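Local coordinates for monosaccharide ABC transporter substrate-binding protein, CUT2 family (Acidothermus cellulolyticus, PDB 4RU1), which probably serves as the sugar-binding component of an ABC transporter and here holds myo-inositol between its two lobes, at residues Asp201-Ile215 with Ala225-Glu239. Sequence-based numbering, arbitrary orientation.
Sequences DLVITLGAPIAQLAI and AKIATFDFNTQVPAE. With INS (1,2,3,4,5,6-hexahydroxy-cyclohexane), chain M.
Gln212 reaches from helix 208-220 to Glu239, its amide nearly coplanar with the carboxylate (11° between planes). NE2 donates to the syn lone pair of Glu239 OE1 at 2.8 Å, while Gln212 OE1 lies 2.5 Å from Glu239 OE2, a spacing consistent with Glu239 being protonated. With CG anti to the carbonyl carbon, a bend at chi2 (-52°) turns the amide of the glutamine toward the acid; CD1 of Ile215 packs against the same carboxylate. Cutting Gln212 back to an alanine is likely to leave Glu239 without its amide partner and open a gap beside Asn233, whose OD1 caps the turn entering helix 236-241 by accepting from Gln235 N.

Deeper in, small Ala208 and Ala211 let the helix lie close to the second chain segment: Ala208 CB packs on Val236 CG2, and Ala211 CB sits 3.6 Å from Thr229 OG1. That hydroxyl, anti to its own backbone N (chi1 -164°), donates to Phe230 O and lies 2.8 Å from Thr205 OG1. Further along, beta-branched Ile227 meets the helix with both branches, CG2 against Ala214 CB and CD1 against CA and CG1 of Ile215.

Behind these side chains, strands 202-205 and 226-230 run parallel; five backbone hydrogen bonds link the two segments, from Asp201 O to Phe230 N, among them Ala228 N to Val203 O. At the C-terminal ends of the strands Leu206 O accepts from inositol O2 (2.7 Å) and Asp231 OD2 from O1 (2.6 Å); a water links Asp231 OD2 to Ala208 N. This is a beta-alpha-beta crossover of a periplasmic binding protein lobe, its strand ends lining the ligand cleft.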
loop_
_atom_site.group_PDB
_atom_site.type_symbol
_atom_site.label_atom_id
_atom_site.label_comp_id
_atom_site.label_asym_id
_atom_site.label_seq_id
_atom_site.Cartn_x
_atom_site.Cartn_y
_atom_site.Cartn_z
ATOM N N ASP A 201 22.305 -8.191 -5.811
ATOM C CA ASP A 201 22.626 -8.375 -4.430
ATOM C C ASP A 201 21.552 -7.913 -3.451
ATOM O O ASP A 201 21.669 -8.140 -2.268
ATOM C CB ASP A 201 24.011 -7.769 -4.061
ATOM C CG ASP A 201 24.110 -6.305 -4.237
ATOM O OD1 ASP A 201 23.201 -5.641 -4.739
ATOM O OD2 ASP A 201 25.178 -5.778 -3.823
ATOM N N LEU A 202 20.534 -7.180 -3.926
ATOM C CA LEU A 202 19.378 -6.825 -3.051
ATOM C C LEU A 202 18.107 -6.948 -3.943
ATOM O O LEU A 202 18.084 -6.396 -5.077
ATOM C CB LEU A 202 19.505 -5.401 -2.507
ATOM C CG LEU A 202 18.375 -4.931 -1.620
ATOM C CD1 LEU A 202 18.296 -5.763 -0.326
ATOM C CD2 LEU A 202 18.512 -3.437 -1.322
ATOM N N VAL A 203 17.093 -7.605 -3.387
ATOM C CA VAL A 203 15.745 -7.646 -3.988
ATOM C C VAL A 203 14.887 -6.800 -3.033
ATOM O O VAL A 203 14.844 -7.052 -1.809
ATOM C CB VAL A 203 15.178 -9.103 -3.997
ATOM C CG1 VAL A 203 13.758 -9.192 -4.519
ATOM C CG2 VAL A 203 16.129 -10.044 -4.770
ATOM N N ILE A 204 14.229 -5.780 -3.586
ATOM C CA ILE A 204 13.179 -5.029 -2.842
ATOM C C ILE A 204 11.815 -5.393 -3.364
ATOM O O ILE A 204 11.530 -5.217 -4.570
ATOM C CB ILE A 204 13.364 -3.509 -2.954
ATOM C CG1 ILE A 204 14.699 -3.113 -2.383
ATOM C CG2 ILE A 204 12.232 -2.781 -2.199
ATOM C CD1 ILE A 204 14.980 -1.620 -2.481
ATOM N N THR A 205 11.019 -6.034 -2.477
ATOM C CA THR A 205 9.666 -6.409 -2.772
ATOM C C THR A 205 8.708 -5.318 -2.301
ATOM O O THR A 205 9.028 -4.572 -1.352
ATOM C CB THR A 205 9.293 -7.776 -2.180
ATOM O OG1 THR A 205 9.462 -7.744 -0.762
ATOM C CG2 THR A 205 10.102 -8.834 -2.850
ATOM N N LEU A 206 7.562 -5.169 -2.999
ATOM C CA LEU A 206 6.594 -4.087 -2.768
ATOM C C LEU A 206 5.361 -4.506 -1.927
ATOM O O LEU A 206 4.373 -3.736 -1.768
ATOM C CB LEU A 206 6.172 -3.396 -4.017
ATOM C CG LEU A 206 7.293 -2.893 -4.880
ATOM C CD1 LEU A 206 6.763 -2.073 -6.055
ATOM C CD2 LEU A 206 8.417 -2.190 -4.216
ATOM N N GLY A 207 5.410 -5.721 -1.371
ATOM C CA GLY A 207 4.461 -6.188 -0.407
ATOM C C GLY A 207 5.005 -7.357 0.359
ATOM O O GLY A 207 5.885 -8.109 -0.156
ATOM N N ALA A 208 4.477 -7.539 1.542
ATOM C CA ALA A 208 4.960 -8.617 2.437
ATOM C C ALA A 208 4.736 -10.050 1.907
ATOM O O ALA A 208 5.598 -10.895 2.070
ATOM C CB ALA A 208 4.341 -8.436 3.824
ATOM N N PRO A 209 3.601 -10.319 1.245
ATOM C CA PRO A 209 3.453 -11.640 0.656
ATOM C C PRO A 209 4.502 -11.916 -0.391
ATOM O O PRO A 209 5.040 -13.031 -0.473
ATOM C CB PRO A 209 2.047 -11.619 0.099
ATOM C CG PRO A 209 1.332 -10.633 0.940
ATOM C CD PRO A 209 2.337 -9.569 1.198
ATOM N N ILE A 210 4.850 -10.906 -1.171
ATOM C CA ILE A 210 5.889 -11.087 -2.245
ATOM C C ILE A 210 7.262 -11.265 -1.592
ATOM O O ILE A 210 8.124 -12.059 -2.057
ATOM C CB ILE A 210 5.914 -9.881 -3.189
ATOM C CG1 ILE A 210 4.538 -9.582 -3.796
ATOM C CG2 ILE A 210 6.905 -10.147 -4.321
ATOM C CD1 ILE A 210 3.860 -10.779 -4.389
ATOM N N ALA A 211 7.542 -10.531 -0.488
ATOM C CA ALA A 211 8.703 -10.798 0.318
ATOM C C ALA A 211 8.889 -12.254 0.652
ATOM O O ALA A 211 10.024 -12.762 0.520
ATOM C CB ALA A 211 8.721 -10.038 1.605
ATOM N N GLN A 212 7.819 -12.943 1.045
ATOM C CA GLN A 212 7.942 -14.355 1.406
ATOM C C GLN A 212 8.435 -15.182 0.274
ATOM O O GLN A 212 9.299 -16.029 0.433
ATOM C CB GLN A 212 6.619 -14.922 1.934
ATOM C CG GLN A 212 5.953 -14.156 3.017
ATOM C CD GLN A 212 6.894 -13.894 4.143
ATOM O OE1 GLN A 212 7.506 -14.850 4.625
ATOM N NE2 GLN A 212 7.034 -12.600 4.599
ATOM N N LEU A 213 7.911 -14.919 -0.925
ATOM C CA LEU A 213 8.248 -15.637 -2.124
ATOM C C LEU A 213 9.699 -15.356 -2.538
ATOM O O LEU A 213 10.384 -16.202 -3.047
ATOM C CB LEU A 213 7.277 -15.192 -3.244
ATOM C CG LEU A 213 5.842 -15.580 -2.925
ATOM C CD1 LEU A 213 4.825 -14.879 -3.852
ATOM C CD2 LEU A 213 5.603 -17.119 -2.954
ATOM N N ALA A 214 10.150 -14.122 -2.320
ATOM C CA ALA A 214 11.479 -13.743 -2.658
ATOM C C ALA A 214 12.520 -14.446 -1.758
ATOM O O ALA A 214 13.586 -14.868 -2.232
ATOM C CB ALA A 214 11.660 -12.254 -2.606
ATOM N N ILE A 215 12.188 -14.581 -0.478
ATOM C CA ILE A 215 13.111 -15.223 0.468
ATOM C C ILE A 215 13.290 -16.684 -0.022
ATOM O O ILE A 215 14.400 -17.207 -0.034
ATOM C CB ILE A 215 12.542 -15.222 1.890
ATOM C CG1 ILE A 215 12.521 -13.795 2.450
ATOM C CG2 ILE A 215 13.334 -16.163 2.842
ATOM C CD1 ILE A 215 11.609 -13.655 3.640
ATOM N N ALA A 225 21.852 -12.851 -2.794
ATOM C CA ALA A 225 21.121 -11.617 -2.636
ATOM C C ALA A 225 20.389 -11.535 -1.275
ATOM O O ALA A 225 19.878 -12.553 -0.745
ATOM C CB ALA A 225 20.091 -11.510 -3.769
ATOM N N LYS A 226 20.339 -10.341 -0.722
ATOM C CA LYS A 226 19.501 -10.093 0.425
ATOM C C LYS A 226 18.112 -9.609 -0.050
ATOM O O LYS A 226 17.942 -9.333 -1.193
ATOM C CB LYS A 226 20.132 -9.040 1.333
ATOM C CG LYS A 226 21.586 -9.288 1.700
ATOM C CD LYS A 226 21.767 -10.511 2.511
ATOM C CE LYS A 226 23.267 -10.853 2.527
ATOM N NZ LYS A 226 23.655 -11.548 3.782
ATOM N N ILE A 227 17.164 -9.532 0.876
ATOM C CA ILE A 227 15.756 -9.160 0.583
ATOM C C ILE A 227 15.394 -8.057 1.593
ATOM O O ILE A 227 15.741 -8.139 2.771
ATOM C CB ILE A 227 14.780 -10.349 0.753
ATOM C CG1 ILE A 227 15.218 -11.599 -0.052
ATOM C CG2 ILE A 227 13.377 -9.965 0.350
ATOM C CD1 ILE A 227 16.023 -12.610 0.673
ATOM N N ALA A 228 14.638 -7.076 1.114
ATOM C CA ALA A 228 14.003 -6.000 1.901
ATOM C C ALA A 228 12.627 -5.789 1.355
ATOM O O ALA A 228 12.354 -6.167 0.192
ATOM C CB ALA A 228 14.810 -4.755 1.836
ATOM N N THR A 229 11.697 -5.261 2.162
ATOM C CA THR A 229 10.310 -5.167 1.680
ATOM C C THR A 229 9.624 -3.912 2.146
ATOM O O THR A 229 9.987 -3.278 3.181
ATOM C CB THR A 229 9.493 -6.378 2.159
ATOM O OG1 THR A 229 8.285 -6.472 1.382
ATOM C CG2 THR A 229 9.203 -6.360 3.635
ATOM N N PHE A 230 8.578 -3.585 1.408
ATOM C CA PHE A 230 7.540 -2.735 1.930
ATOM C C PHE A 230 6.558 -3.608 2.697
ATOM O O PHE A 230 6.183 -4.725 2.195
ATOM C CB PHE A 230 6.850 -1.990 0.777
ATOM C CG PHE A 230 7.656 -0.917 0.158
ATOM C CD1 PHE A 230 8.750 -1.174 -0.656
ATOM C CD2 PHE A 230 7.318 0.384 0.374
ATOM C CE1 PHE A 230 9.469 -0.149 -1.188
ATOM C CE2 PHE A 230 8.048 1.413 -0.129
ATOM C CZ PHE A 230 9.113 1.181 -0.946
ATOM N N ASP A 231 6.071 -3.123 3.856
ATOM C CA ASP A 231 4.935 -3.680 4.641
ATOM C C ASP A 231 5.307 -4.830 5.537
ATOM O O ASP A 231 6.305 -5.529 5.378
ATOM C CB ASP A 231 3.782 -4.172 3.709
ATOM C CG ASP A 231 3.255 -3.113 2.773
ATOM O OD1 ASP A 231 3.269 -1.905 3.110
ATOM O OD2 ASP A 231 2.776 -3.477 1.674
ATOM N N PHE A 232 4.387 -5.084 6.458
ATOM C CA PHE A 232 4.443 -6.232 7.329
ATOM C C PHE A 232 3.377 -7.238 6.959
ATOM O O PHE A 232 2.337 -6.852 6.473
ATOM C CB PHE A 232 4.181 -5.785 8.794
ATOM C CG PHE A 232 5.349 -5.113 9.445
ATOM C CD1 PHE A 232 5.657 -3.796 9.203
ATOM C CD2 PHE A 232 6.209 -5.857 10.210
ATOM C CE1 PHE A 232 6.758 -3.197 9.819
ATOM C CE2 PHE A 232 7.352 -5.286 10.793
ATOM C CZ PHE A 232 7.608 -3.957 10.597
ATOM N N ASN A 233 3.636 -8.507 7.239
ATOM C CA ASN A 233 2.590 -9.498 7.524
ATOM C C ASN A 233 3.022 -10.268 8.778
ATOM O O ASN A 233 4.000 -9.864 9.441
ATOM C CB ASN A 233 2.360 -10.427 6.315
ATOM C CG ASN A 233 3.501 -11.384 6.072
ATOM O OD1 ASN A 233 4.515 -11.387 6.765
ATOM N ND2 ASN A 233 3.360 -12.173 5.024
ATOM N N THR A 234 2.334 -11.355 9.076
ATOM C CA THR A 234 2.531 -12.031 10.321
ATOM C C THR A 234 3.951 -12.595 10.402
ATOM O O THR A 234 4.488 -12.801 11.509
ATOM C CB THR A 234 1.504 -13.171 10.558
ATOM O OG1 THR A 234 1.542 -14.130 9.499
ATOM C CG2 THR A 234 0.116 -12.622 10.615
ATOM N N GLN A 235 4.566 -12.832 9.216
ATOM C CA GLN A 235 5.875 -13.468 9.143
ATOM C C GLN A 235 7.088 -12.525 9.190
ATOM O O GLN A 235 8.203 -12.933 9.472
ATOM C CB GLN A 235 5.944 -14.310 7.864
ATOM C CG GLN A 235 4.961 -15.479 7.862
ATOM C CD GLN A 235 4.812 -16.070 6.488
ATOM O OE1 GLN A 235 5.312 -17.153 6.196
ATOM N NE2 GLN A 235 4.144 -15.344 5.626
ATOM N N VAL A 236 6.860 -11.253 8.847
ATOM C CA VAL A 236 7.939 -10.298 8.696
ATOM C C VAL A 236 8.760 -10.035 9.966
ATOM O O VAL A 236 9.953 -9.989 9.915
ATOM C CB VAL A 236 7.369 -9.010 8.072
ATOM C CG1 VAL A 236 8.383 -7.888 8.144
ATOM C CG2 VAL A 236 7.041 -9.270 6.598
ATOM N N PRO A 237 8.138 -9.837 11.118
ATOM C CA PRO A 237 8.927 -9.597 12.312
ATOM C C PRO A 237 10.040 -10.634 12.574
ATOM O O PRO A 237 11.177 -10.243 12.773
ATOM C CB PRO A 237 7.875 -9.570 13.422
ATOM C CG PRO A 237 6.707 -9.004 12.729
ATOM C CD PRO A 237 6.695 -9.712 11.390
ATOM N N ALA A 238 9.679 -11.910 12.568
ATOM C CA ALA A 238 10.670 -13.014 12.688
ATOM C C ALA A 238 11.763 -12.940 11.671
ATOM O O ALA A 238 12.962 -13.170 11.974
ATOM C CB ALA A 238 9.975 -14.342 12.573
ATOM N N GLU A 239 11.344 -12.636 10.441
ATOM C CA GLU A 239 12.262 -12.496 9.323
ATOM C C GLU A 239 13.272 -11.386 9.512
ATOM O O GLU A 239 14.439 -11.525 9.144
ATOM C CB GLU A 239 11.480 -12.380 7.985
ATOM C CG GLU A 239 10.870 -13.711 7.665
ATOM C CD GLU A 239 9.736 -13.661 6.692
ATOM O OE1 GLU A 239 9.192 -12.581 6.341
ATOM O OE2 GLU A 239 9.309 -14.747 6.315
HETATM C C1 INS M . 0.905 -2.242 -0.668
HETATM C C2 INS M . 0.946 -3.606 -1.341
HETATM C C3 INS M . -0.446 -3.941 -1.876
HETATM C C4 INS M . -1.041 -2.841 -2.728
HETATM C C5 INS M . -1.112 -1.541 -1.992
HETATM C C6 INS M . 0.216 -1.112 -1.431
HETATM O O1 INS M . 2.193 -1.822 -0.192
HETATM O O2 INS M . 1.809 -3.451 -2.481
HETATM O O3 INS M . -0.282 -5.135 -2.667
HETATM O O4 INS M . -2.360 -3.214 -3.202
HETATM O O5 INS M . -1.561 -0.455 -2.833
HETATM O O6 INS M . 0.085 0.088 -0.614
HETATM O O HOH W 1 1.936 -6.090 1.736
#